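PDB 5Z5M: parahox neighbor from Phaeodactylum tricornutum CCAP 1055/1, which probably catalyses two successive steps of urate degradation, hydrolysing 5-hydroxyisourate and then decarboxylating the product stereoselectively to (S)-allantoin. Local coordinates for residues S29-E34 and K57-K62; Q51-M56 and I165-L170. All blocks are in the same frame, centred on the assembly; numbering follows the deposited sequence.

Contact 1 (S29-E34 and K57-K62); sequences SAWVAE and KAIVNK
Val32 sits at the middle of this helix-helix contact and fits between Ile59 and Val60. Both of its methyls are used. CG1 stands anti to the backbone N (chi1 -179°) and rests against Ile59 CG2 at 4.1 Å, with Val60 CG2 about equally near. CG2 of Val32 goes to Val60 CG2 at 3.8 Å. The two valines cross obliquely, and Val60 CG2 sits against both methyls of Val32.

Ile59 is the main bump from the other helix. Both of its arms touch Val32. CG2 fills the corner formed by Val32 CG1 and Trp31 CZ3, 4.0 Å from CZ3. The longer arm ends with CD1 against the backbone, 3.5 Å from Val32 O. The Ile59 side chain also touches Ala35 and Leu36, further along helix 30-38.

Trp31 closes the side of this patch. Its CG takes the crowded position between the backbone N and the carbonyl carbon (chi1 59°). This directs the indole past Val32 toward helix 49-61, with Val32 CG2 3.7 Å above the ring plane and over its centre. The far corner of the ring then reaches that helix, where CH2 of Trp31 comes to 4.3 Å from Val60 CA. Tyr26 packs on both valines, and Gln67 of helix 65-73 touches the indole.

No hydrogen bond joins the segments. The axes of the short segments pass 9.5 Å apart at 117°. The contact is obliquely crossed, apolar helix-helix packing within the helical OHCU decarboxylase domain.

Contact 2 (Q51-M56 and I165-L170); sequences QLAAAM and IAWMRL
Trp167 CG stands anti to the backbone N (chi1 177°), and this carries the indole from helix 151-173 across to helix 49-61. Leu170, one turn later, has CG anti to its carbonyl carbon instead (chi1 -79°), and its two methyls spread over the same helix. The pair belongs to the helical bundle of the OHCU decarboxylase domain. The two helices run roughly antiparallel, at 141°, with their axes 10.5 Å apart.

Ala53 is the small bump at the nearest point of the two backbones. Its CB points into the angle between the indole and the leucine. It lies 3.5 Å from Trp167 CE3, on the six-membered ring, and 3.7 Å from Leu170 CD1. CD1 also packs against the alpha carbon of Ala53.

The other methyl of Leu170 turns to the buried side. There CD2 meets Leu52 CD2 at 4.0 Å, the two leucines crossing obliquely. Leu52 reaches this point with CG anti to the backbone N. Met56 adds a looser touch through its sulfur. Leu22 of helix 15-22 packs on both leucines, and Leu36 of helix 30-38 packs on Leu52 and Met56.

Every cross-contact between the segments is apolar. The indole nitrogen is nevertheless engaged: Trp167 NE1 makes a hydrogen bond to Asp276 O, in the transthyretin-like part of the chain.

Both contacts use helix 49-61. Contact 1 joins its C-terminal end to helix 30-38, and contact 2 joins its N-terminal half to the long helix 151-173. Their centres are 10 Å apart, and they touch directly where Val32 CG1 meets Met56 O at 3.8 Å. Contact 2 is the more buried and lies nearer the centre of the chain. Contact 1 is partly buried, further out. Both are apolar, but contact 1 meets through valines and an isoleucine at a steep crossing, whereas contact 2 meets through an alanine and leucines between helices closer to antiparallel. Each includes a tryptophan: Trp31 at the margin of contact 1, Trp167 against Ala53 in contact 2.

Contact 1 (S29-E34 and K57-K62)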
ATOM      1  N   SER A  29      -5.643  43.518  -0.697  1.00 23.63           N
ATOM      2  CA  SER A  29      -6.992  43.082  -0.375  1.00 19.08           C
ATOM      3  C   SER A  29      -7.298  43.307   1.096  1.00 26.31           C
ATOM      4  O   SER A  29      -7.598  42.364   1.829  1.00 22.52           O
ATOM      5  CB  SER A  29      -7.173  41.607  -0.738  1.00 28.39           C
ATOM      6  OG  SER A  29      -6.920  41.394  -2.115  1.00 26.09           O
ATOM      7  N   ALA A  30      -7.227  44.564   1.524  1.00 21.79           N
ATOM      8  CA  ALA A  30      -7.510  44.914   2.910  1.00 27.43           C
ATOM      9  C   ALA A  30      -8.965  44.613   3.271  1.00 19.90           C
ATOM     10  O   ALA A  30      -9.296  44.475   4.449  1.00 20.62           O
ATOM     11  CB  ALA A  30      -7.192  46.381   3.169  1.00 21.60           C
ATOM     12  N   TRP A  31      -9.824  44.508   2.258  1.00 17.36           N
ATOM     13  CA  TRP A  31     -11.236  44.212   2.484  1.00 22.31           C
ATOM     14  C   TRP A  31     -11.443  42.876   3.201  1.00 19.12           C
ATOM     15  O   TRP A  31     -12.430  42.703   3.918  1.00 19.25           O
ATOM     16  CB  TRP A  31     -12.021  44.224   1.162  1.00 15.69           C
ATOM     17  CG  TRP A  31     -11.557  43.247   0.112  1.00 25.36           C
ATOM     18  CD1 TRP A  31     -10.609  43.463  -0.846  1.00 18.43           C
ATOM     19  CD2 TRP A  31     -12.049  41.917  -0.105  1.00 18.16           C
ATOM     20  NE1 TRP A  31     -10.467  42.348  -1.634  1.00 18.57           N
ATOM     21  CE2 TRP A  31     -11.341  41.383  -1.202  1.00 23.74           C
ATOM     22  CE3 TRP A  31     -13.012  41.123   0.526  1.00 21.81           C
ATOM     23  CZ2 TRP A  31     -11.565  40.095  -1.683  1.00 28.01           C
ATOM     24  CZ3 TRP A  31     -13.234  39.840   0.048  1.00 20.31           C
ATOM     25  CH2 TRP A  31     -12.512  39.339  -1.045  1.00 22.91           C
ATOM     26  N   VAL A  32     -10.515  41.940   3.014  1.00 19.71           N
ATOM     27  CA  VAL A  32     -10.600  40.645   3.681  1.00 14.43           C
ATOM     28  C   VAL A  32     -10.493  40.827   5.187  1.00 16.48           C
ATOM     29  O   VAL A  32     -11.294  40.284   5.946  1.00 18.66           O
ATOM     30  CB  VAL A  32      -9.499  39.667   3.218  1.00 15.10           C
ATOM     31  CG1 VAL A  32      -9.659  38.327   3.922  1.00 14.24           C
ATOM     32  CG2 VAL A  32      -9.541  39.478   1.708  1.00 18.26           C
ATOM     33  N   ALA A  33      -9.493  41.594   5.611  1.00 19.86           N
ATOM     34  CA  ALA A  33      -9.260  41.847   7.029  1.00 19.03           C
ATOM     35  C   ALA A  33     -10.383  42.688   7.622  1.00 26.08           C
ATOM     36  O   ALA A  33     -10.745  42.539   8.794  1.00 15.74           O
ATOM     37  CB  ALA A  33      -7.913  42.535   7.229  1.00 17.07           C
ATOM     38  N   GLU A  34     -10.939  43.569   6.797  1.00 20.79           N
ATOM     39  CA  GLU A  34     -12.047  44.409   7.221  1.00 27.31           C
ATOM     40  C   GLU A  34     -13.268  43.566   7.556  1.00 22.33           C
ATOM     41  O   GLU A  34     -13.811  43.668   8.652  1.00 20.67           O
ATOM     42  CB  GLU A  34     -12.380  45.432   6.141  1.00 26.59           C
ATOM     43  CG  GLU A  34     -11.306  46.480   5.982  1.00 38.33           C
ATOM     44  CD  GLU A  34     -10.971  47.170   7.292  1.00 53.24           C
ATOM     45  OE1 GLU A  34     -11.912  47.527   8.033  1.00 59.09           O
ATOM     46  OE2 GLU A  34      -9.768  47.358   7.578  1.00 40.24           O
ATOM     47  N   LYS A  57      -9.889  32.742   4.703  1.00 13.48           N
ATOM     48  CA  LYS A  57     -10.125  31.955   3.495  1.00 11.17           C
ATOM     49  C   LYS A  57     -11.612  31.927   3.154  1.00 12.65           C
ATOM     50  O   LYS A  57     -11.994  32.067   1.990  1.00 12.70           O
ATOM     51  CB  LYS A  57      -9.596  30.527   3.667  1.00 10.77           C
ATOM     52  CG  LYS A  57      -9.712  29.659   2.421  1.00 17.92           C
ATOM     53  CD  LYS A  57      -9.122  28.270   2.661  1.00 19.92           C
ATOM     54  CE  LYS A  57      -9.224  27.405   1.413  1.00 36.09           C
ATOM     55  NZ  LYS A  57      -8.572  26.075   1.598  1.00 40.31           N
ATOM     56  N   ALA A  58     -12.445  31.741   4.173  1.00  9.63           N
ATOM     57  CA  ALA A  58     -13.896  31.700   3.992  1.00 15.99           C
ATOM     58  C   ALA A  58     -14.429  33.013   3.422  1.00 15.01           C
ATOM     59  O   ALA A  58     -15.279  33.010   2.531  1.00 12.15           O
ATOM     60  CB  ALA A  58     -14.585  31.385   5.307  1.00 17.03           C
ATOM     61  N   ILE A  59     -13.926  34.128   3.944  1.00 13.36           N
ATOM     62  CA  ILE A  59     -14.301  35.453   3.450  1.00  9.14           C
ATOM     63  C   ILE A  59     -13.973  35.594   1.964  1.00 12.48           C
ATOM     64  O   ILE A  59     -14.793  36.067   1.173  1.00 15.54           O
ATOM     65  CB  ILE A  59     -13.595  36.567   4.251  1.00  9.35           C
ATOM     66  CG1 ILE A  59     -14.153  36.604   5.675  1.00 16.98           C
ATOM     67  CG2 ILE A  59     -13.768  37.932   3.567  1.00 11.19           C
ATOM     68  CD1 ILE A  59     -13.445  37.576   6.595  1.00 17.21           C
ATOM     69  N   VAL A  60     -12.783  35.154   1.581  1.00  7.22           N
ATOM     70  CA  VAL A  60     -12.392  35.200   0.177  1.00 10.29           C
ATOM     71  C   VAL A  60     -13.282  34.297  -0.674  1.00 13.51           C
ATOM     72  O   VAL A  60     -13.803  34.717  -1.712  1.00 12.83           O
ATOM     73  CB  VAL A  60     -10.918  34.794  -0.014  1.00 11.16           C
ATOM     74  CG1 VAL A  60     -10.596  34.640  -1.497  1.00 11.28           C
ATOM     75  CG2 VAL A  60      -9.994  35.833   0.633  1.00  8.96           C
ATOM     76  N   ASN A  61     -13.468  33.061  -0.226  1.00 16.33           N
ATOM     77  CA  ASN A  61     -14.221  32.077  -0.995  1.00 18.11           C
ATOM     78  C   ASN A  61     -15.674  32.483  -1.216  1.00 17.14           C
ATOM     79  O   ASN A  61     -16.285  32.111  -2.219  1.00 19.19           O
ATOM     80  CB  ASN A  61     -14.161  30.707  -0.314  1.00 23.59           C
ATOM     81  CG  ASN A  61     -12.857  29.977  -0.589  1.00 19.60           C
ATOM     82  OD1 ASN A  61     -12.103  30.341  -1.496  1.00 29.81           O
ATOM     83  ND2 ASN A  61     -12.585  28.940   0.192  1.00 37.74           N
ATOM     84  N   LYS A  62     -16.230  33.260  -0.291  1.00 13.49           N
ATOM     85  CA  LYS A  62     -17.621  33.667  -0.418  1.00 20.40           C
ATOM     86  C   LYS A  62     -17.778  34.972  -1.204  1.00 18.50           C
ATOM     87  O   LYS A  62     -18.890  35.473  -1.364  1.00 25.06           O
ATOM     88  CB  LYS A  62     -18.256  33.791   0.972  1.00 16.17           C
ATOM     89  CG  LYS A  62     -18.460  32.440   1.644  1.00 24.99           C
ATOM     90  CD  LYS A  62     -18.946  32.574   3.078  1.00 40.70           C
ATOM     91  CE  LYS A  62     -18.906  31.229   3.793  1.00 53.44           C
ATOM     92  NZ  LYS A  62     -19.296  31.335   5.226  1.00 34.14           N
TER

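Contact 2 (Q51-M56 and I165-L170)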
ATOM      1  N   GLN A  51      -7.507  28.405  12.622  1.00  9.97           N
ATOM      2  CA  GLN A  51      -8.845  28.977  12.575  1.00  9.71           C
ATOM      3  C   GLN A  51      -8.838  30.379  11.970  1.00  6.89           C
ATOM      4  O   GLN A  51      -9.771  30.766  11.265  1.00  6.57           O
ATOM      5  CB  GLN A  51      -9.455  29.002  13.978  1.00 11.36           C
ATOM      6  CG  GLN A  51      -9.803  27.617  14.508  1.00 15.25           C
ATOM      7  CD  GLN A  51     -10.181  27.627  15.976  1.00 20.11           C
ATOM      8  OE1 GLN A  51      -9.993  28.622  16.670  1.00 15.23           O
ATOM      9  NE2 GLN A  51     -10.715  26.512  16.455  1.00 25.89           N
ATOM     10  N   LEU A  52      -7.783  31.132  12.252  1.00  6.62           N
ATOM     11  CA  LEU A  52      -7.645  32.475  11.705  1.00  8.64           C
ATOM     12  C   LEU A  52      -7.512  32.408  10.183  1.00  9.71           C
ATOM     13  O   LEU A  52      -8.173  33.153   9.457  1.00  8.02           O
ATOM     14  CB  LEU A  52      -6.439  33.185  12.332  1.00  6.80           C
ATOM     15  CG  LEU A  52      -6.072  34.532  11.703  1.00  7.51           C
ATOM     16  CD1 LEU A  52      -7.262  35.494  11.760  1.00 13.94           C
ATOM     17  CD2 LEU A  52      -4.853  35.118  12.390  1.00 13.99           C
ATOM     18  N   ALA A  53      -6.672  31.495   9.710  1.00  9.52           N
ATOM     19  CA  ALA A  53      -6.488  31.288   8.277  1.00 11.50           C
ATOM     20  C   ALA A  53      -7.786  30.839   7.615  1.00  9.80           C
ATOM     21  O   ALA A  53      -8.125  31.304   6.526  1.00  9.17           O
ATOM     22  CB  ALA A  53      -5.387  30.264   8.024  1.00  7.62           C
ATOM     23  N   ALA A  54      -8.505  29.940   8.287  1.00 10.28           N
ATOM     24  CA  ALA A  54      -9.762  29.399   7.779  1.00  7.75           C
ATOM     25  C   ALA A  54     -10.817  30.488   7.652  1.00  7.44           C
ATOM     26  O   ALA A  54     -11.594  30.504   6.698  1.00 13.34           O
ATOM     27  CB  ALA A  54     -10.270  28.285   8.695  1.00  8.19           C
ATOM     28  N   ALA A  55     -10.846  31.376   8.641  1.00 10.14           N
ATOM     29  CA  ALA A  55     -11.791  32.483   8.672  1.00  9.83           C
ATOM     30  C   ALA A  55     -11.571  33.445   7.500  1.00 11.59           C
ATOM     31  O   ALA A  55     -12.524  33.876   6.853  1.00 13.63           O
ATOM     32  CB  ALA A  55     -11.685  33.220   9.992  1.00  8.57           C
ATOM     33  N   MET A  56     -10.313  33.783   7.230  1.00 11.99           N
ATOM     34  CA  MET A  56      -9.997  34.696   6.135  1.00 13.19           C
ATOM     35  C   MET A  56     -10.231  34.025   4.788  1.00 15.00           C
ATOM     36  O   MET A  56     -10.727  34.657   3.853  1.00 13.27           O
ATOM     37  CB  MET A  56      -8.554  35.196   6.248  1.00 14.15           C
ATOM     38  CG  MET A  56      -8.294  35.955   7.549  1.00 15.73           C
ATOM     39  SD  MET A  56      -6.634  36.641   7.704  1.00 23.99           S
ATOM     40  CE  MET A  56      -6.688  37.899   6.434  1.00 19.38           C
ATOM     41  N   ILE A 165      -0.207  31.033  -0.090  1.00 10.11           N
ATOM     42  CA  ILE A 165       0.667  32.174   0.152  1.00 14.34           C
ATOM     43  C   ILE A 165       0.201  32.949   1.385  1.00  7.16           C
ATOM     44  O   ILE A 165       1.015  33.409   2.186  1.00 12.64           O
ATOM     45  CB  ILE A 165       0.720  33.095  -1.086  1.00 13.06           C
ATOM     46  CG1 ILE A 165       1.500  32.399  -2.200  1.00 20.23           C
ATOM     47  CG2 ILE A 165       1.364  34.429  -0.746  1.00 18.42           C
ATOM     48  CD1 ILE A 165       1.320  33.012  -3.560  1.00 27.01           C
ATOM     49  N   ALA A 166      -1.112  33.054   1.553  1.00 10.31           N
ATOM     50  CA  ALA A 166      -1.683  33.715   2.716  1.00  9.17           C
ATOM     51  C   ALA A 166      -1.256  32.995   3.992  1.00 12.46           C
ATOM     52  O   ALA A 166      -0.892  33.627   4.982  1.00  7.23           O
ATOM     53  CB  ALA A 166      -3.197  33.762   2.610  1.00 10.55           C
ATOM     54  N   TRP A 167      -1.293  31.667   3.943  1.00  6.29           N
ATOM     55  CA  TRP A 167      -0.888  30.828   5.065  1.00  7.32           C
ATOM     56  C   TRP A 167       0.586  31.055   5.401  1.00  8.74           C
ATOM     57  O   TRP A 167       0.945  31.169   6.572  1.00 10.85           O
ATOM     58  CB  TRP A 167      -1.155  29.359   4.733  1.00  5.35           C
ATOM     59  CG  TRP A 167      -0.724  28.372   5.776  1.00  9.74           C
ATOM     60  CD1 TRP A 167       0.187  27.373   5.621  1.00  7.00           C
ATOM     61  CD2 TRP A 167      -1.203  28.274   7.125  1.00  9.24           C
ATOM     62  NE1 TRP A 167       0.317  26.657   6.791  1.00  5.45           N
ATOM     63  CE2 TRP A 167      -0.534  27.188   7.729  1.00  6.33           C
ATOM     64  CE3 TRP A 167      -2.133  28.995   7.879  1.00  9.95           C
ATOM     65  CZ2 TRP A 167      -0.756  26.814   9.049  1.00 13.30           C
ATOM     66  CZ3 TRP A 167      -2.363  28.612   9.195  1.00  7.68           C
ATOM     67  CH2 TRP A 167      -1.675  27.535   9.764  1.00 16.42           C
ATOM     68  N   MET A 168       1.428  31.145   4.369  1.00  7.94           N
ATOM     69  CA  MET A 168       2.854  31.397   4.571  1.00 15.18           C
ATOM     70  C   MET A 168       3.101  32.753   5.223  1.00  8.39           C
ATOM     71  O   MET A 168       3.983  32.892   6.065  1.00 13.63           O
ATOM     72  CB  MET A 168       3.616  31.312   3.243  1.00  9.94           C
ATOM     73  CG  MET A 168       3.660  29.920   2.654  1.00 24.85           C
ATOM     74  SD  MET A 168       4.515  29.890   1.066  1.00 31.61           S
ATOM     75  CE  MET A 168       4.244  28.187   0.581  1.00 27.68           C
ATOM     76  N   ARG A 169       2.321  33.754   4.837  1.00 10.60           N
ATOM     77  CA  ARG A 169       2.498  35.087   5.400  1.00 13.37           C
ATOM     78  C   ARG A 169       2.029  35.158   6.851  1.00 12.22           C
ATOM     79  O   ARG A 169       2.664  35.811   7.682  1.00 13.69           O
ATOM     80  CB  ARG A 169       1.759  36.120   4.555  1.00 16.16           C
ATOM     81  CG  ARG A 169       2.418  36.379   3.215  1.00 16.73           C
ATOM     82  CD  ARG A 169       1.526  37.237   2.338  1.00 22.74           C
ATOM     83  NE  ARG A 169       2.175  37.580   1.079  1.00 25.18           N
ATOM     84  CZ  ARG A 169       1.543  38.108   0.038  1.00 36.41           C
ATOM     85  NH1 ARG A 169       0.239  38.350   0.102  1.00 29.15           N
ATOM     86  NH2 ARG A 169       2.215  38.389  -1.068  1.00 19.85           N
ATOM     87  N   LEU A 170       0.920  34.485   7.147  1.00 11.80           N
ATOM     88  CA  LEU A 170       0.403  34.411   8.514  1.00 10.90           C
ATOM     89  C   LEU A 170       1.422  33.756   9.442  1.00 17.91           C
ATOM     90  O   LEU A 170       1.630  34.209  10.566  1.00 15.00           O
ATOM     91  CB  LEU A 170      -0.916  33.630   8.560  1.00  9.94           C
ATOM     92  CG  LEU A 170      -2.190  34.357   8.124  1.00 20.47           C
ATOM     93  CD1 LEU A 170      -3.331  33.365   7.943  1.00 19.94           C
ATOM     94  CD2 LEU A 170      -2.573  35.435   9.142  1.00 18.15           C
TER